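Local coordinates for cycloserine biosynthesis protein DcsG (Streptomyces lavendulae, PDB 6JIL), which catalyses the ATP- and magnesium-dependent cyclisation of O-ureido-D-serine to the antibiotic D-cycloserine as a monomeric ligase of the ATP-grasp family, at residues E133-T139 with H171-Y177; V111-A117 with V162-L166; V103-P107 with P265-E269; D97-V103 with A239-H243. Numbering follows the deposited sequence.

Interaction 1: residues E133-T139 with H171-Y177; sequences EFVVKPT and HVILQPY. With ADP (adenosine-5'-diphosphate), chain G.
K137 NZ is the polar hub here: it donates to Q175 OE1 at 2.6 Å and to ADP N7 and ADP O1A, each at 3.0 Å. This is the adenine-binding half of an ATP-grasp nucleotide site, built on two antiparallel strands, 133-138 and 172-176, whose axes run 159° apart and approach to 4.5 Å. The amino group ADP N6 donates to Q175 OE1 at 3.2 Å and to P176 O at 3.0 Å, so backbone and side chain together read the adenine. Both backbones are extended. V135 pairs with Q175 (V135 N to Q175 O 2.7 Å, Q175 N to V135 O 3.2 Å) and K137 with I173 (I173 N to K137 O 2.8 Å, K137 N to I173 O 3.2 Å); F134-P176, V136-L174 and P138-V172 are non-hydrogen-bonded pairs. Y177 N to E133 O (2.7 Å) and T139 N to H171 O (2.9 Å) extend the ladder at its two ends. K137, chi p, t, p, t, brings NZ to Q175 OE1 and ADP, on the face it shares with V135, I173 and Q175. On the face of V136, P138, V172 and L174, turned to helices 155-167 and 117-127, V136 CG2 meets L174 CD2 at 3.8 Å. The Y177 ring, chi1 t, has adenine over one face, with Y177 CE1 3.3 Å from ADP C2, while V135 CG2 touches its edge at Y177 CD1, 3.6 Å away.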
# COMPACT_ATOMS: atom_id res chain seq x y z
N GLU A 133 -19.94 -12.57 -2.10
CA GLU A 133 -18.90 -12.69 -1.10
C GLU A 133 -18.37 -11.30 -0.79
O GLU A 133 -18.51 -10.39 -1.60
CB GLU A 133 -17.77 -13.60 -1.60
CG GLU A 133 -18.25 -15.02 -1.87
CD GLU A 133 -17.14 -15.95 -2.33
OE1 GLU A 133 -16.25 -16.27 -1.52
OE2 GLU A 133 -17.17 -16.37 -3.50
N PHE A 134 -17.79 -11.13 0.39
CA PHE A 134 -17.24 -9.84 0.77
C PHE A 134 -15.92 -10.05 1.47
O PHE A 134 -15.57 -11.17 1.81
CB PHE A 134 -18.22 -9.09 1.68
CG PHE A 134 -18.54 -9.79 2.98
CD1 PHE A 134 -18.01 -9.32 4.18
CD2 PHE A 134 -19.41 -10.87 3.01
CE1 PHE A 134 -18.36 -9.92 5.40
CE2 PHE A 134 -19.77 -11.48 4.22
CZ PHE A 134 -19.24 -11.00 5.42
N VAL A 135 -15.16 -8.97 1.67
CA VAL A 135 -13.88 -9.09 2.32
C VAL A 135 -13.78 -8.18 3.53
O VAL A 135 -14.32 -7.07 3.52
CB VAL A 135 -12.73 -8.74 1.35
CG1 VAL A 135 -11.37 -8.90 2.04
CG2 VAL A 135 -12.81 -9.62 0.12
N VAL A 136 -13.11 -8.67 4.56
CA VAL A 136 -12.89 -7.90 5.77
C VAL A 136 -11.40 -7.64 5.86
O VAL A 136 -10.58 -8.52 5.63
CB VAL A 136 -13.33 -8.67 7.04
CG1 VAL A 136 -12.83 -7.93 8.30
CG2 VAL A 136 -14.85 -8.82 7.07
N LYS A 137 -11.03 -6.41 6.19
CA LYS A 137 -9.62 -6.07 6.30
C LYS A 137 -9.44 -4.79 7.09
O LYS A 137 -10.31 -3.91 7.07
CB LYS A 137 -9.02 -5.87 4.90
CG LYS A 137 -9.40 -4.53 4.29
CD LYS A 137 -8.82 -4.31 2.90
CE LYS A 137 -9.56 -5.09 1.84
NZ LYS A 137 -9.11 -4.71 0.46
N PRO A 138 -8.32 -4.68 7.82
CA PRO A 138 -8.03 -3.48 8.62
C PRO A 138 -7.59 -2.40 7.64
O PRO A 138 -7.01 -2.69 6.60
CB PRO A 138 -6.89 -3.95 9.51
CG PRO A 138 -6.16 -4.90 8.61
CD PRO A 138 -7.28 -5.70 8.01
N THR A 139 -7.87 -1.14 7.97
CA THR A 139 -7.46 -0.06 7.08
C THR A 139 -5.96 0.17 7.18
O THR A 139 -5.34 0.74 6.28
CB THR A 139 -8.14 1.25 7.43
OG1 THR A 139 -7.74 1.64 8.75
CG2 THR A 139 -9.65 1.09 7.39
N HIS A 171 -9.48 0.81 12.20
CA HIS A 171 -10.71 1.00 11.46
C HIS A 171 -10.78 -0.23 10.55
O HIS A 171 -9.75 -0.77 10.18
CB HIS A 171 -10.66 2.27 10.60
CG HIS A 171 -11.06 3.51 11.33
ND1 HIS A 171 -10.30 4.06 12.34
CD2 HIS A 171 -12.14 4.32 11.19
CE1 HIS A 171 -10.90 5.15 12.79
NE2 HIS A 171 -12.01 5.33 12.11
N VAL A 172 -11.98 -0.67 10.21
CA VAL A 172 -12.13 -1.85 9.37
C VAL A 172 -12.85 -1.51 8.08
O VAL A 172 -13.82 -0.74 8.08
CB VAL A 172 -12.92 -2.96 10.10
CG1 VAL A 172 -13.11 -4.16 9.18
CG2 VAL A 172 -12.18 -3.37 11.36
N ILE A 173 -12.38 -2.07 6.98
CA ILE A 173 -12.99 -1.84 5.69
C ILE A 173 -13.73 -3.08 5.22
O ILE A 173 -13.21 -4.19 5.32
CB ILE A 173 -11.94 -1.41 4.63
CG1 ILE A 173 -11.62 0.08 4.80
CG2 ILE A 173 -12.45 -1.66 3.23
CD1 ILE A 173 -10.60 0.60 3.84
N LEU A 174 -14.94 -2.87 4.72
CA LEU A 174 -15.77 -3.95 4.19
C LEU A 174 -15.91 -3.69 2.70
O LEU A 174 -16.27 -2.59 2.30
CB LEU A 174 -17.16 -3.94 4.84
CG LEU A 174 -17.25 -4.12 6.36
CD1 LEU A 174 -18.71 -4.06 6.80
CD2 LEU A 174 -16.63 -5.45 6.76
N GLN A 175 -15.61 -4.69 1.88
CA GLN A 175 -15.74 -4.52 0.43
C GLN A 175 -16.34 -5.77 -0.19
O GLN A 175 -16.16 -6.88 0.30
CB GLN A 175 -14.38 -4.30 -0.25
CG GLN A 175 -13.50 -3.22 0.31
CD GLN A 175 -12.15 -3.16 -0.39
OE1 GLN A 175 -11.48 -4.18 -0.57
NE2 GLN A 175 -11.75 -1.96 -0.80
N PRO A 176 -17.09 -5.60 -1.28
CA PRO A 176 -17.66 -6.79 -1.90
C PRO A 176 -16.48 -7.50 -2.56
O PRO A 176 -15.51 -6.84 -2.95
CB PRO A 176 -18.62 -6.21 -2.94
CG PRO A 176 -17.97 -4.91 -3.30
CD PRO A 176 -17.56 -4.37 -1.95
N TYR A 177 -16.53 -8.82 -2.65
CA TYR A 177 -15.45 -9.55 -3.29
C TYR A 177 -15.53 -9.37 -4.80
O TYR A 177 -16.53 -9.74 -5.42
CB TYR A 177 -15.54 -11.05 -2.96
CG TYR A 177 -14.32 -11.79 -3.44
CD1 TYR A 177 -13.14 -11.78 -2.71
CD2 TYR A 177 -14.32 -12.45 -4.67
CE1 TYR A 177 -11.98 -12.39 -3.19
CE2 TYR A 177 -13.16 -13.06 -5.16
CZ TYR A 177 -12.00 -13.02 -4.42
OH TYR A 177 -10.84 -13.60 -4.90
PB ADP G . -2.96 -5.54 1.65
O1B ADP G . -2.30 -6.19 0.33
O2B ADP G . -2.39 -4.14 1.87
O3B ADP G . -2.62 -6.43 2.86
PA ADP G . -5.18 -5.74 0.03
O1A ADP G . -6.23 -4.77 -0.27
O2A ADP G . -4.07 -5.63 -1.11
O3A ADP G . -4.58 -5.40 1.51
O5' ADP G . -5.84 -7.20 0.08
C5' ADP G . -4.82 -8.19 -0.00
C4' ADP G . -5.22 -9.23 -1.06
O4' ADP G . -6.56 -9.72 -0.78
C3' ADP G . -5.25 -8.61 -2.45
O3' ADP G . -3.99 -8.71 -3.10
C2' ADP G . -6.36 -9.40 -3.16
O2' ADP G . -5.85 -10.57 -3.80
C1' ADP G . -7.34 -9.73 -2.01
N9 ADP G . -8.46 -8.75 -1.95
C8 ADP G . -8.64 -7.76 -1.01
N7 ADP G . -9.76 -7.12 -1.23
C5 ADP G . -10.37 -7.65 -2.31
C6 ADP G . -11.67 -7.52 -2.88
N6 ADP G . -12.54 -6.54 -2.44
N1 ADP G . -12.04 -8.39 -3.84
C2 ADP G . -11.23 -9.36 -4.26
N3 ADP G . -10.01 -9.52 -3.76
C4 ADP G . -9.54 -8.70 -2.80
O HOH W 1 -18.81 -11.82 -5.12
O HOH W 2 -7.07 1.73 11.57

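Interaction 2: residues V111-A117 with V162-L166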
# COMPACT_ATOMS: atom_id res chain seq x y z
N VAL A 111 -15.67 0.90 8.81
CA VAL A 111 -16.27 0.67 10.13
C VAL A 111 -15.32 1.24 11.17
O VAL A 111 -14.18 0.79 11.29
CB VAL A 111 -16.43 -0.85 10.40
CG1 VAL A 111 -17.09 -1.08 11.76
CG2 VAL A 111 -17.23 -1.50 9.28
N ALA A 112 -15.78 2.21 11.94
CA ALA A 112 -14.93 2.85 12.95
C ALA A 112 -14.98 2.21 14.33
O ALA A 112 -16.00 1.65 14.73
CB ALA A 112 -15.28 4.33 13.06
N PRO A 113 -13.87 2.29 15.08
CA PRO A 113 -13.83 1.71 16.43
C PRO A 113 -14.99 2.29 17.25
O PRO A 113 -15.25 3.49 17.22
CB PRO A 113 -12.48 2.17 16.96
CG PRO A 113 -11.64 2.20 15.72
CD PRO A 113 -12.56 2.86 14.72
N GLY A 114 -15.68 1.42 17.97
CA GLY A 114 -16.80 1.87 18.77
C GLY A 114 -18.10 1.48 18.12
O GLY A 114 -19.15 1.57 18.73
N SER A 115 -18.02 1.05 16.86
CA SER A 115 -19.21 0.63 16.12
C SER A 115 -19.64 -0.76 16.53
O SER A 115 -18.86 -1.53 17.10
CB SER A 115 -18.93 0.61 14.61
OG SER A 115 -18.61 1.90 14.12
N ASP A 116 -20.89 -1.08 16.24
CA ASP A 116 -21.45 -2.39 16.53
C ASP A 116 -20.97 -3.26 15.37
O ASP A 116 -21.41 -3.09 14.23
CB ASP A 116 -22.98 -2.30 16.53
CG ASP A 116 -23.64 -3.61 16.90
OD1 ASP A 116 -23.31 -4.65 16.30
OD2 ASP A 116 -24.52 -3.59 17.78
N ALA A 117 -20.06 -4.19 15.64
CA ALA A 117 -19.51 -5.04 14.59
C ALA A 117 -20.55 -5.77 13.73
O ALA A 117 -20.54 -5.63 12.50
CB ALA A 117 -18.53 -6.05 15.19
N VAL A 162 -14.31 -8.64 12.44
CA VAL A 162 -14.38 -7.19 12.50
C VAL A 162 -14.16 -6.69 13.92
O VAL A 162 -13.37 -5.78 14.15
CB VAL A 162 -15.75 -6.67 11.97
CG1 VAL A 162 -15.91 -5.18 12.28
CG2 VAL A 162 -15.84 -6.90 10.47
N ALA A 163 -14.86 -7.31 14.87
CA ALA A 163 -14.75 -6.91 16.26
C ALA A 163 -13.31 -7.00 16.75
O ALA A 163 -12.83 -6.09 17.43
CB ALA A 163 -15.65 -7.79 17.13
N ARG A 164 -12.64 -8.08 16.39
CA ARG A 164 -11.25 -8.31 16.79
C ARG A 164 -10.36 -7.15 16.35
O ARG A 164 -9.44 -6.77 17.06
CB ARG A 164 -10.75 -9.63 16.18
CG ARG A 164 -9.27 -9.94 16.43
CD ARG A 164 -8.90 -11.37 16.02
NE ARG A 164 -8.92 -11.61 14.57
CZ ARG A 164 -7.95 -11.24 13.73
NH1 ARG A 164 -6.87 -10.62 14.19
NH2 ARG A 164 -8.07 -11.49 12.43
N LEU A 165 -10.65 -6.60 15.18
CA LEU A 165 -9.86 -5.49 14.63
C LEU A 165 -10.18 -4.16 15.31
O LEU A 165 -9.29 -3.35 15.56
CB LEU A 165 -10.10 -5.36 13.12
CG LEU A 165 -9.55 -6.53 12.31
CD1 LEU A 165 -9.76 -6.28 10.82
CD2 LEU A 165 -8.08 -6.70 12.61
N LEU A 166 -11.46 -3.94 15.60
CA LEU A 166 -11.87 -2.72 16.26
C LEU A 166 -11.27 -2.68 17.66
O LEU A 166 -10.83 -1.64 18.13
CB LEU A 166 -13.40 -2.65 16.34
CG LEU A 166 -14.14 -2.70 15.00
CD1 LEU A 166 -15.64 -2.68 15.24
CD2 LEU A 166 -13.71 -1.51 14.13
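This is apolar packing between a connecting loop and a helix, on the side of the four-stranded antiparallel sheet that faces away from the nucleotide. Residues 111-117 leave the edge strand 109-111, turn, and enter helix 117-127; residues 162-166 are a piece of helix 155-167. A type II turn from A112 to S115 reverses the chain, with S115 N bonded to A112 O at 3.0 Å and S115 OG donating to the same A112 O at 2.7 Å. G114 takes the positive phi that this turn requires. D116 is the N-cap of the helix that follows. L166 pushes into the concave side of the loop: L166 CD2 lies 3.7 Å from V111 O and 3.9 Å from P113 N, while L166 CD1 comes to 4.1 Å from V111 CG1 and 3.9 Å from S115 O. One turn back along the helix, V162 CG1 reaches A117 CB at 4.0 Å and V111 CG1 at 4.3 Å, and A117 CB sits 3.9 Å from A163 CB. Beneath them V172 of the sheet touches both V111 and L166. L166 meets loop backbone and V111, the rest is methyl against methyl, and with no polar pairing between the two parts the contact rests on apolar burial.

Interaction 3: residues V103-P107 with P265-E269. With MG (magnesium ion), chain H; MG (magnesium ion), chain I; ADP (adenosine-5'-diphosphate), chain G.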
# COMPACT_ATOMS: atom_id res chain seq x y z
N VAL A 103 -11.75 9.09 -8.96
CA VAL A 103 -10.97 7.87 -9.19
C VAL A 103 -11.82 6.65 -8.86
O VAL A 103 -12.34 6.53 -7.74
CB VAL A 103 -9.71 7.82 -8.30
CG1 VAL A 103 -8.96 6.50 -8.54
CG2 VAL A 103 -8.82 9.01 -8.59
N PRO A 104 -11.97 5.72 -9.81
CA PRO A 104 -12.76 4.50 -9.60
C PRO A 104 -12.13 3.56 -8.58
O PRO A 104 -11.00 3.12 -8.75
CB PRO A 104 -12.82 3.89 -11.00
CG PRO A 104 -11.51 4.30 -11.59
CD PRO A 104 -11.40 5.74 -11.17
N VAL A 105 -12.86 3.26 -7.52
CA VAL A 105 -12.35 2.37 -6.49
C VAL A 105 -13.35 1.27 -6.17
O VAL A 105 -14.51 1.35 -6.53
CB VAL A 105 -12.05 3.14 -5.18
CG1 VAL A 105 -11.11 4.28 -5.45
CG2 VAL A 105 -13.33 3.65 -4.57
N ILE A 106 -12.87 0.23 -5.49
CA ILE A 106 -13.72 -0.87 -5.10
C ILE A 106 -14.70 -0.32 -4.08
O ILE A 106 -14.29 0.37 -3.15
CB ILE A 106 -12.91 -2.01 -4.44
CG1 ILE A 106 -12.03 -2.71 -5.49
CG2 ILE A 106 -13.85 -3.00 -3.76
CD1 ILE A 106 -11.17 -3.84 -4.92
N PRO A 107 -16.01 -0.59 -4.26
CA PRO A 107 -17.00 -0.10 -3.29
C PRO A 107 -16.45 -0.43 -1.90
O PRO A 107 -16.26 -1.60 -1.57
CB PRO A 107 -18.24 -0.91 -3.66
CG PRO A 107 -18.11 -1.03 -5.15
CD PRO A 107 -16.65 -1.36 -5.34
N PRO A 265 -10.87 -0.80 -15.11
CA PRO A 265 -10.10 -0.96 -13.88
C PRO A 265 -10.49 -0.06 -12.71
O PRO A 265 -10.93 1.07 -12.90
CB PRO A 265 -8.67 -0.71 -14.33
CG PRO A 265 -8.84 0.33 -15.41
CD PRO A 265 -10.06 -0.16 -16.17
N MSE A 266 -10.33 -0.58 -11.50
CA MSE A 266 -10.62 0.17 -10.28
C MSE A 266 -9.54 -0.11 -9.23
O MSE A 266 -9.02 -1.22 -9.13
CB MSE A 266 -12.02 -0.16 -9.73
CG MSE A 266 -12.37 -1.63 -9.60
SE MSE A 266 -14.24 -1.91 -9.07
CE MSE A 266 -15.08 -1.61 -10.79
N VAL A 267 -9.20 0.92 -8.47
CA VAL A 267 -8.18 0.81 -7.45
C VAL A 267 -8.57 -0.17 -6.35
O VAL A 267 -9.69 -0.12 -5.84
CB VAL A 267 -7.89 2.18 -6.82
CG1 VAL A 267 -6.84 2.05 -5.73
CG2 VAL A 267 -7.43 3.15 -7.90
N LEU A 268 -7.65 -1.06 -6.01
CA LEU A 268 -7.83 -2.05 -4.95
C LEU A 268 -7.21 -1.38 -3.74
O LEU A 268 -7.85 -1.20 -2.71
CB LEU A 268 -7.03 -3.32 -5.27
CG LEU A 268 -7.21 -4.62 -4.48
CD1 LEU A 268 -5.93 -5.45 -4.64
CD2 LEU A 268 -7.49 -4.37 -3.03
N GLU A 269 -5.94 -1.01 -3.88
CA GLU A 269 -5.21 -0.32 -2.84
C GLU A 269 -4.07 0.44 -3.51
O GLU A 269 -3.73 0.18 -4.67
CB GLU A 269 -4.65 -1.30 -1.80
CG GLU A 269 -3.43 -2.09 -2.23
CD GLU A 269 -2.56 -2.47 -1.05
OE1 GLU A 269 -2.24 -1.57 -0.24
OE2 GLU A 269 -2.18 -3.65 -0.92
MG MG H . -2.05 -5.64 -1.95
MG MG I . -0.73 -3.05 0.71
PB ADP G . -2.96 -5.54 1.65
O1B ADP G . -2.30 -6.19 0.33
O2B ADP G . -2.39 -4.14 1.87
O3B ADP G . -2.62 -6.43 2.86
PA ADP G . -5.18 -5.74 0.03
O1A ADP G . -6.23 -4.77 -0.27
O2A ADP G . -4.07 -5.63 -1.11
O3A ADP G . -4.58 -5.40 1.51
O5' ADP G . -5.84 -7.20 0.08
C5' ADP G . -4.82 -8.19 -0.00
C4' ADP G . -5.22 -9.23 -1.06
O4' ADP G . -6.56 -9.72 -0.78
C3' ADP G . -5.25 -8.61 -2.45
O3' ADP G . -3.99 -8.71 -3.10
C2' ADP G . -6.36 -9.40 -3.16
O2' ADP G . -5.85 -10.57 -3.80
C1' ADP G . -7.34 -9.73 -2.01
N9 ADP G . -8.46 -8.75 -1.95
C8 ADP G . -8.64 -7.76 -1.01
N7 ADP G . -9.76 -7.12 -1.23
C5 ADP G . -10.37 -7.65 -2.31
C6 ADP G . -11.67 -7.52 -2.88
N6 ADP G . -12.54 -6.54 -2.44
N1 ADP G . -12.04 -8.39 -3.84
C2 ADP G . -11.23 -9.36 -4.26
N3 ADP G . -10.01 -9.52 -3.76
C4 ADP G . -9.54 -8.70 -2.80
O HOH W 3 -1.79 -8.06 -1.85
O HOH W 4 -2.19 -5.00 -4.18
O HOH W 5 -0.63 -1.93 2.71
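P265 opens the second segment and meets the loop through its backbone, P265 O lying 3.5 Å from P104 CG. M266, a selenomethionine, turns its CA-to-CB bond toward the loop; M266 CA is 3.3 Å from P104 O in a CA-H...O contact, and M266 SE comes to 4.1 Å from I106 CA. V267 then carries both hydrogen bonds of the contact: V267 N donates to P104 O at 2.9 Å, and V267 O accepts from I106 N at 3.2 Å. These two bonds straddle V105 and make a single beta bridge, V105 with V267, CA to CA 4.6 Å. The side chain of V267 packs on V103, with V267 CG2 3.7 Å from V103 CG1. At L268 the strand turns a corner. L268 CA touches I106 CD1 at 3.8 Å; L268 CD2 lies 3.1 Å from ADP O1A and I106 CD1 3.9 Å from ADP N6, so both residues line the nucleotide pocket. E269 takes no part in the packing and turns to the metals: E269 OE2 binds the magnesium of chain H at 2.2 Å, and E269 OE1 and OE2 both bind the magnesium of chain I at 2.3 Å, beside the ADP phosphates; E271 also binds magnesium. Around the bridge, strand 252-259 pairs with strand 265-271, helix 94-100 packs on V103 and V105 through L98, and helix 227-244 reaches V103, P104 and P265.

Interaction 4: residues D97-V103 with A239-H243; sequences DLAAHGV and ASVAH
Residues 97-100 are the last turn of helix 94-100, and 239-243 are a regular helical stretch of helix 227-244; the CA atoms come closest at H101-A239, 6.0 Å, and D97-H243, 7.5 Å. The first helix ends in a Schellman motif: V103 N bonds to L98 O at 3.1 Å and G102 N to A99 O at 3.2 Å, with G102 as the C-prime residue at phi 83°, after which V103 is extended. H101, at phi -99° with chi1 m, folds its ring back so that ND1 donates to D97 O at 3.0 Å. H101 CB lies 3.6 Å from A239 CB, and A239 O sits over one face of the H101 ring. A239 CB is the common point joining the end of helix 94-100 and its following loop to helix 227-244: L98 CD2 lies 3.8 Å and V103 CG2 3.9 Å from it. At the other end, H243 with chi1 t lays its ring against D97: D97 CB stands 4.1 Å from the H243 ring centroid, 12° off the normal, as a CH-pi contact, and D97 OD2 is 3.1 Å from H243 CE1. D97 OD1 accepts a hydrogen bond from W88 NE1, and the W88 ring also meets that of H243.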
# COMPACT_ATOMS: atom_id res chain seq x y z
N ASP A 97 -11.14 9.26 -0.30
CA ASP A 97 -10.64 10.51 -0.84
C ASP A 97 -10.45 10.33 -2.34
O ASP A 97 -10.72 11.24 -3.13
CB ASP A 97 -9.31 10.88 -0.17
CG ASP A 97 -9.46 11.24 1.30
OD1 ASP A 97 -8.76 10.65 2.15
OD2 ASP A 97 -10.29 12.13 1.61
N LEU A 98 -10.00 9.14 -2.74
CA LEU A 98 -9.81 8.85 -4.15
C LEU A 98 -11.16 8.87 -4.86
O LEU A 98 -11.27 9.41 -5.96
CB LEU A 98 -9.16 7.48 -4.36
CG LEU A 98 -7.70 7.36 -3.93
CD1 LEU A 98 -7.16 5.97 -4.27
CD2 LEU A 98 -6.89 8.44 -4.65
N ALA A 99 -12.17 8.30 -4.22
CA ALA A 99 -13.50 8.26 -4.80
C ALA A 99 -14.06 9.67 -4.98
O ALA A 99 -14.76 9.94 -5.96
CB ALA A 99 -14.43 7.43 -3.92
N ALA A 100 -13.74 10.57 -4.06
CA ALA A 100 -14.22 11.95 -4.12
C ALA A 100 -13.57 12.72 -5.26
O ALA A 100 -14.06 13.77 -5.67
CB ALA A 100 -13.96 12.66 -2.80
N HIS A 101 -12.44 12.21 -5.76
CA HIS A 101 -11.74 12.85 -6.86
C HIS A 101 -12.06 12.20 -8.20
O HIS A 101 -11.37 12.42 -9.19
CB HIS A 101 -10.22 12.82 -6.65
CG HIS A 101 -9.72 13.85 -5.70
ND1 HIS A 101 -10.01 13.84 -4.35
CD2 HIS A 101 -8.95 14.95 -5.90
CE1 HIS A 101 -9.45 14.88 -3.77
NE2 HIS A 101 -8.80 15.57 -4.69
N GLY A 102 -13.10 11.38 -8.24
CA GLY A 102 -13.46 10.74 -9.49
C GLY A 102 -12.68 9.48 -9.83
O GLY A 102 -12.93 8.87 -10.87
N VAL A 103 -11.75 9.09 -8.96
CA VAL A 103 -10.97 7.87 -9.19
C VAL A 103 -11.82 6.65 -8.86
O VAL A 103 -12.34 6.53 -7.74
CB VAL A 103 -9.71 7.82 -8.30
CG1 VAL A 103 -8.96 6.50 -8.54
CG2 VAL A 103 -8.82 9.01 -8.59
N ALA A 239 -4.79 12.58 -7.69
CA ALA A 239 -5.78 12.85 -6.65
C ALA A 239 -5.08 12.95 -5.30
O ALA A 239 -5.46 13.75 -4.44
CB ALA A 239 -6.83 11.75 -6.61
N SER A 240 -4.05 12.13 -5.11
CA SER A 240 -3.28 12.13 -3.87
C SER A 240 -2.48 13.42 -3.75
O SER A 240 -2.43 14.03 -2.68
CB SER A 240 -2.32 10.93 -3.83
OG SER A 240 -3.03 9.72 -3.95
N VAL A 241 -1.85 13.82 -4.84
CA VAL A 241 -1.07 15.04 -4.85
C VAL A 241 -1.95 16.24 -4.52
O VAL A 241 -1.59 17.08 -3.71
CB VAL A 241 -0.42 15.26 -6.23
CG1 VAL A 241 0.21 16.65 -6.30
CG2 VAL A 241 0.64 14.19 -6.48
N ALA A 242 -3.13 16.30 -5.15
CA ALA A 242 -4.08 17.39 -4.94
C ALA A 242 -4.66 17.40 -3.52
O ALA A 242 -4.71 18.45 -2.87
CB ALA A 242 -5.21 17.28 -5.96
N HIS A 243 -5.09 16.24 -3.06
CA HIS A 243 -5.68 16.09 -1.74
C HIS A 243 -4.77 16.56 -0.61
O HIS A 243 -5.23 17.22 0.32
CB HIS A 243 -6.05 14.64 -1.50
CG HIS A 243 -6.67 14.40 -0.16
ND1 HIS A 243 -7.97 14.76 0.13
CD2 HIS A 243 -6.16 13.87 0.97
CE1 HIS A 243 -8.22 14.47 1.39
NE2 HIS A 243 -7.14 13.92 1.93

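How the interactions relate
All four contacts lie within the ATP-grasp region, and ADP is bound between two of them. Interactions 1 and 2, centres 12 Å apart, belong to the four-stranded antiparallel sheet and its helices; they meet where V111 pairs with V172. Interactions 3 and 4, 11 Å apart, share V103 and join helices 94-100 and 227-244 to strand 265-271 of the five-stranded sheet. Along the chain, interactions 1 and 2 are nested within the loops closed by 3 and 4. Interactions 1 and 3, 13 Å apart, touch at P176 and P107 and hold ADP from two sheets, adenine chiefly at one, metals at the other, as in the ATP-grasp fold. Interaction 2 lies farthest from interaction 4, 26 Å between centres.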